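Local coordinates for protein Pcdhgb2 (Mus musculus, PDB 5SZR) that probably mediates calcium-dependent cell adhesion between neurons as a clustered gamma-protocadherin, here represented by four of its extracellular cadherin domains, at residues Ser139-Asp144 and Arg190-Leu195; Thr13-Val18 and Lys99-Asn104. All coordinates share one frame; numbering follows the deposited sequence.

Interaction 1 of 2, residues Ser139-Asp144 and Arg190-Leu195; sequences SGENGD and RGKPPL. With CA (calcium ion), chain L.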
loop_
_atom_site.group_PDB
_atom_site.type_symbol
_atom_site.label_atom_id
_atom_site.label_comp_id
_atom_site.label_asym_id
_atom_site.label_seq_id
_atom_site.Cartn_x
_atom_site.Cartn_y
_atom_site.Cartn_z
ATOM N N SER A 139 -15.617 34.181 34.643
ATOM C CA SER A 139 -15.185 35.533 34.325
ATOM C C SER A 139 -13.676 35.668 34.485
ATOM O O SER A 139 -13.019 34.848 35.132
ATOM C CB SER A 139 -15.882 36.564 35.226
ATOM O OG SER A 139 -17.286 36.556 35.041
ATOM N N GLY A 140 -13.139 36.731 33.888
ATOM C CA GLY A 140 -11.741 37.082 34.074
ATOM C C GLY A 140 -10.801 35.972 33.651
ATOM O O GLY A 140 -10.995 35.310 32.625
ATOM N N GLU A 141 -9.762 35.760 34.464
ATOM C CA GLU A 141 -8.756 34.754 34.143
ATOM C C GLU A 141 -9.343 33.350 34.167
ATOM O O GLU A 141 -8.926 32.482 33.387
ATOM C CB GLU A 141 -7.578 34.863 35.111
ATOM C CG GLU A 141 -6.771 36.134 34.945
ATOM C CD GLU A 141 -5.553 36.178 35.847
ATOM O OE1 GLU A 141 -5.295 35.177 36.551
ATOM O OE2 GLU A 141 -4.855 37.216 35.854
ATOM N N ASN A 142 -10.310 33.106 35.054
ATOM C CA ASN A 142 -10.942 31.795 35.111
ATOM C C ASN A 142 -11.666 31.452 33.813
ATOM O O ASN A 142 -11.832 30.266 33.501
ATOM C CB ASN A 142 -11.903 31.735 36.299
ATOM C CG ASN A 142 -11.208 32.005 37.626
ATOM O OD1 ASN A 142 -9.995 32.208 37.673
ATOM N ND2 ASN A 142 -11.978 32.021 38.706
ATOM N N GLY A 143 -12.076 32.457 33.044
ATOM C CA GLY A 143 -12.695 32.257 31.753
ATOM C C GLY A 143 -11.788 32.454 30.558
ATOM O O GLY A 143 -12.253 32.339 29.420
ATOM N N ASP A 144 -10.511 32.753 30.776
ATOM C CA ASP A 144 -9.560 32.962 29.689
ATOM C C ASP A 144 -8.986 31.608 29.283
ATOM O O ASP A 144 -8.227 30.996 30.042
ATOM C CB ASP A 144 -8.457 33.923 30.121
ATOM C CG ASP A 144 -7.883 34.711 28.961
ATOM O OD1 ASP A 144 -8.671 35.193 28.120
ATOM O OD2 ASP A 144 -6.644 34.850 28.892
ATOM N N ARG A 190 -6.976 29.870 32.616
ATOM C CA ARG A 190 -5.868 30.426 33.379
ATOM C C ARG A 190 -6.325 30.882 34.760
ATOM O O ARG A 190 -5.999 31.988 35.205
ATOM C CB ARG A 190 -5.221 31.572 32.601
ATOM C CG ARG A 190 -4.589 31.121 31.288
ATOM C CD ARG A 190 -3.996 32.285 30.512
ATOM N NE ARG A 190 -3.299 31.833 29.310
ATOM C CZ ARG A 190 -1.981 31.874 29.144
ATOM N NH1 ARG A 190 -1.205 32.359 30.104
ATOM N NH2 ARG A 190 -1.441 31.436 28.013
ATOM N N GLY A 191 -7.084 30.026 35.447
ATOM C CA GLY A 191 -7.463 30.260 36.820
ATOM C C GLY A 191 -6.599 29.467 37.788
ATOM O O GLY A 191 -5.673 28.753 37.412
ATOM N N LYS A 192 -6.921 29.614 39.067
ATOM C CA LYS A 192 -6.199 28.911 40.119
ATOM C C LYS A 192 -7.168 28.168 41.035
ATOM O O LYS A 192 -7.892 28.789 41.812
ATOM C CB LYS A 192 -5.344 29.883 40.934
ATOM C CG LYS A 192 -4.298 30.628 40.119
ATOM C CD LYS A 192 -4.562 32.125 40.130
ATOM C CE LYS A 192 -3.457 32.888 39.419
ATOM N NZ LYS A 192 -3.652 34.362 39.519
ATOM N N PRO A 193 -7.190 26.830 40.937
ATOM C CA PRO A 193 -6.380 26.038 40.005
ATOM C C PRO A 193 -6.982 26.002 38.601
ATOM O O PRO A 193 -8.179 26.254 38.457
ATOM C CB PRO A 193 -6.396 24.649 40.639
ATOM C CG PRO A 193 -7.726 24.577 41.297
ATOM C CD PRO A 193 -7.997 25.971 41.822
ATOM N N PRO A 194 -6.170 25.703 37.586
ATOM C CA PRO A 194 -6.692 25.672 36.217
ATOM C C PRO A 194 -7.533 24.433 35.948
ATOM O O PRO A 194 -7.322 23.366 36.529
ATOM C CB PRO A 194 -5.425 25.675 35.353
ATOM C CG PRO A 194 -4.395 25.042 36.220
ATOM C CD PRO A 194 -4.710 25.495 37.622
ATOM N N LEU A 195 -8.500 24.595 35.048
ATOM C CA LEU A 195 -9.327 23.505 34.554
ATOM C C LEU A 195 -9.112 23.348 33.055
ATOM O O LEU A 195 -8.852 24.327 32.349
ATOM C CB LEU A 195 -10.811 23.756 34.846
ATOM C CG LEU A 195 -11.208 23.856 36.319
ATOM C CD1 LEU A 195 -12.665 24.273 36.459
ATOM C CD2 LEU A 195 -10.959 22.536 37.023
HETATM CA CA CA L . -13.018 28.222 33.986
#

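Interaction 2 of 2, residues Thr13-Val18 and Lys99-Asn104; sequences TLREDV and KILDEN. With CA (calcium ion), chain K; CA (calcium ion), chain J; CA (calcium ion), chain L.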
loop_
_atom_site.group_PDB
_atom_site.type_symbol
_atom_site.label_atom_id
_atom_site.label_comp_id
_atom_site.label_asym_id
_atom_site.label_seq_id
_atom_site.Cartn_x
_atom_site.Cartn_y
_atom_site.Cartn_z
ATOM N N THR A 13 -18.518 40.397 51.270
ATOM C CA THR A 13 -18.242 39.601 50.079
ATOM C C THR A 13 -18.208 38.124 50.448
ATOM O O THR A 13 -17.726 37.751 51.521
ATOM C CB THR A 13 -16.912 39.986 49.414
ATOM O OG1 THR A 13 -15.819 39.544 50.227
ATOM C CG2 THR A 13 -16.820 41.489 49.209
ATOM N N LEU A 14 -18.714 37.283 49.551
ATOM C CA LEU A 14 -18.726 35.842 49.750
ATOM C C LEU A 14 -18.180 35.141 48.517
ATOM O O LEU A 14 -18.522 35.499 47.385
ATOM C CB LEU A 14 -20.141 35.320 50.038
ATOM C CG LEU A 14 -20.929 35.906 51.211
ATOM C CD1 LEU A 14 -22.292 35.229 51.323
ATOM C CD2 LEU A 14 -20.150 35.777 52.510
ATOM N N ARG A 15 -17.319 34.152 48.740
ATOM C CA ARG A 15 -16.905 33.274 47.657
ATOM C C ARG A 15 -18.063 32.361 47.276
ATOM O O ARG A 15 -18.795 31.868 48.138
ATOM C CB ARG A 15 -15.686 32.453 48.073
ATOM C CG ARG A 15 -14.418 33.276 48.278
ATOM C CD ARG A 15 -13.315 32.441 48.912
ATOM N NE ARG A 15 -12.007 33.083 48.817
ATOM C CZ ARG A 15 -11.494 33.888 49.742
ATOM N NH1 ARG A 15 -10.294 34.422 49.562
ATOM N NH2 ARG A 15 -12.180 34.161 50.845
ATOM N N GLU A 16 -18.234 32.137 45.972
ATOM C CA GLU A 16 -19.391 31.376 45.513
ATOM C C GLU A 16 -19.387 29.928 45.987
ATOM O O GLU A 16 -20.417 29.257 45.863
ATOM C CB GLU A 16 -19.488 31.423 43.986
ATOM C CG GLU A 16 -18.293 30.846 43.248
ATOM C CD GLU A 16 -18.588 30.601 41.772
ATOM O OE1 GLU A 16 -19.758 30.336 41.430
ATOM O OE2 GLU A 16 -17.649 30.683 40.957
ATOM N N ASP A 17 -18.285 29.437 46.552
ATOM C CA ASP A 17 -18.187 28.042 46.959
ATOM C C ASP A 17 -18.418 27.824 48.451
ATOM O O ASP A 17 -18.219 26.704 48.931
ATOM C CB ASP A 17 -16.824 27.468 46.558
ATOM C CG ASP A 17 -15.673 28.118 47.305
ATOM O OD1 ASP A 17 -15.396 27.711 48.453
ATOM O OD2 ASP A 17 -15.038 29.032 46.740
ATOM N N VAL A 18 -18.830 28.848 49.194
ATOM C CA VAL A 18 -19.035 28.649 50.636
ATOM C C VAL A 18 -20.196 27.685 50.851
ATOM O O VAL A 18 -21.192 27.743 50.105
ATOM C CB VAL A 18 -19.280 29.988 51.348
ATOM C CG1 VAL A 18 -18.076 30.916 51.190
ATOM C CG2 VAL A 18 -20.558 30.659 50.859
ATOM N N LYS A 99 -21.723 40.948 48.014
ATOM C CA LYS A 99 -20.988 40.781 46.769
ATOM C C LYS A 99 -20.484 39.346 46.681
ATOM O O LYS A 99 -19.968 38.801 47.662
ATOM C CB LYS A 99 -19.828 41.772 46.699
ATOM C CG LYS A 99 -18.877 41.544 45.550
ATOM C CD LYS A 99 -17.766 42.584 45.552
ATOM C CE LYS A 99 -16.749 42.296 44.457
ATOM N NZ LYS A 99 -15.643 43.292 44.436
ATOM N N ILE A 100 -20.659 38.727 45.518
ATOM C CA ILE A 100 -20.225 37.355 45.292
ATOM C C ILE A 100 -18.926 37.385 44.504
ATOM O O ILE A 100 -18.755 38.208 43.594
ATOM C CB ILE A 100 -21.308 36.541 44.560
ATOM C CG1 ILE A 100 -22.642 36.655 45.297
ATOM C CG2 ILE A 100 -20.894 35.075 44.430
ATOM C CD1 ILE A 100 -22.582 36.221 46.749
ATOM N N LEU A 101 -17.999 36.503 44.864
ATOM C CA LEU A 101 -16.707 36.409 44.201
ATOM C C LEU A 101 -16.684 35.212 43.262
ATOM O O LEU A 101 -17.166 34.128 43.603
ATOM C CB LEU A 101 -15.576 36.300 45.224
ATOM C CG LEU A 101 -15.382 37.565 46.061
ATOM C CD1 LEU A 101 -14.290 37.368 47.098
ATOM C CD2 LEU A 101 -15.071 38.747 45.157
ATOM N N ASP A 102 -16.120 35.417 42.077
ATOM C CA ASP A 102 -16.059 34.369 41.071
ATOM C C ASP A 102 -14.948 33.379 41.396
ATOM O O ASP A 102 -13.800 33.774 41.622
ATOM C CB ASP A 102 -15.830 34.978 39.688
ATOM C CG ASP A 102 -15.451 33.940 38.647
ATOM O OD1 ASP A 102 -16.087 32.867 38.613
ATOM O OD2 ASP A 102 -14.506 34.200 37.872
ATOM N N GLU A 103 -15.294 32.095 41.418
ATOM C CA GLU A 103 -14.334 31.009 41.515
ATOM C C GLU A 103 -14.292 30.250 40.197
ATOM O O GLU A 103 -15.241 30.273 39.408
ATOM C CB GLU A 103 -14.686 30.043 42.653
ATOM C CG GLU A 103 -14.786 30.689 44.031
ATOM C CD GLU A 103 -13.441 31.141 44.568
ATOM O OE1 GLU A 103 -13.371 32.244 45.158
ATOM O OE2 GLU A 103 -12.454 30.391 44.396
ATOM N N ASN A 104 -13.173 29.570 39.968
ATOM C CA ASN A 104 -12.968 28.775 38.761
ATOM C C ASN A 104 -13.661 27.433 38.954
ATOM O O ASN A 104 -13.059 26.457 39.403
ATOM C CB ASN A 104 -11.480 28.610 38.482
ATOM C CG ASN A 104 -11.203 27.993 37.129
ATOM O OD1 ASN A 104 -12.099 27.852 36.298
ATOM N ND2 ASN A 104 -9.948 27.630 36.896
HETATM CA CA CA K . -17.498 30.647 38.476
HETATM CA CA CA J . -20.497 28.741 39.590
HETATM CA CA CA L . -13.018 28.222 33.986
HETATM O O HOH W 1 -21.405 27.029 37.649
HETATM O O HOH W 2 -21.381 27.258 41.141
#

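Interaction 1 of 2, residues Ser139-Asp144 and Arg190-Leu195
The backbone N-H of Arg190 is shared between two carbonyl oxygens of the opposite turn. It lies 3.1 Å from Asp144 O and 3.3 Å from Glu141 O, and with N-H...O angles near 130° both bonds count as weak. Glu141 O is itself gripped twice, because Asp144 N bonds to it within the turn. One residue on, Asn142 OD1 is 3.3 Å from Gly191 CA. A CB built on Gly191 would fall only 2.6 Å from Asn142 OD1, a clash, so the close approach of the two loops probably depends on the missing side chain.

The charged tips add looser contacts at the surface. Glu141 extends its chain beyond CG while Lys192 bends at chi2 (117°), and the two cross to form a weak salt bridge of 3.5 Å between Glu141 OE1 and Lys192 NZ. Asp144 OD2 is 4.5 Å from Arg190 NE but stands well out of the guanidinium plane: proximity of charge only. The two flat groups are turned 56° apart. Both have other partners: Asp144 OD1 pairs with Lys162 and OD2 weakly with Tyr146 OH, while Arg190 makes a cation-pi contact with Tyr146.

The turn also presents Asn142 O to a calcium ion at 2.4 Å, in a site completed by Asn104, Cys106, Asp136, Asp138 and Asp189. Asp189 directly precedes Arg190, so each loop is tied to a ligand of the same ion. Bent backbone bonds and charges at the surface therefore supplement a shared metal site, which is likely to do more than they do to fix the loops' relative position.

Interaction 2 of 2, residues Thr13-Val18 and Lys99-Asn104
Glu16 OE2, the side chain of Asp102 and the carbonyl of Glu103 converge on one calcium ion, bound by Glu16 OE2 at 2.5 Å, Asp102 OD1 at 2.6 Å and Glu103 O at 2.5 Å; Glu73, Asp105 and Asp138 complete the site. The other oxygen, Glu16 OE1, binds a second calcium ion at 2.5 Å, so the carboxylate bridges two metals.

A 2.8 Å hydrogen bond from Glu103 N helps to orient it, reaching Glu16 OE2 on the anti side and 19° out of the carboxylate plane. With CG between the backbone N and the carbonyl carbon (chi1 60°) and the chain extended beyond, Glu16 reaches the ions while running past Glu103, Glu16 CG to Glu103 CG 3.6 Å. Glu103 CG also packs 3.2 Å from Asp17 OD2. Arg15, modelled in two conformers, offers Glu103 OE1 at most a long and doubtful salt bridge. An alanine in place of Glu103 would probably open a gap beside Glu16 CG and Asp17, leaving the bridging carboxylate less firmly flanked.

Behind this lies a parallel ladder: Leu14 N to Lys99 O (2.7 Å), Leu101 N to Leu14 O, then Glu16 N to Leu101 O. This pairing delivers Glu16 and the Asp102-Asp105 linker to the inter-domain calcium site typical of successive cadherin repeats.

Overall arrangement
Interactions 1 and 2 face each other across the junction between two successive cadherin domains, their centres about 14 Å apart. Interaction 2 is partly buried and closes the first domain of this fragment, with regular parallel strand pairing behind its metal ligands. Interaction 1 is a surface contact between two loops of the next domain, with half the buried area (256 against 506 Å²) and weak, bent bonds instead of a ladder. They hold different elements but share one calcium ion, to which Asn104 brings a side-chain oxygen and Asn142 a backbone one. Asn142 also packs against Asp102 and Asn104, and a weak hydrogen bond from Asn104 ND2 to Pro193 O joins the two contacts directly.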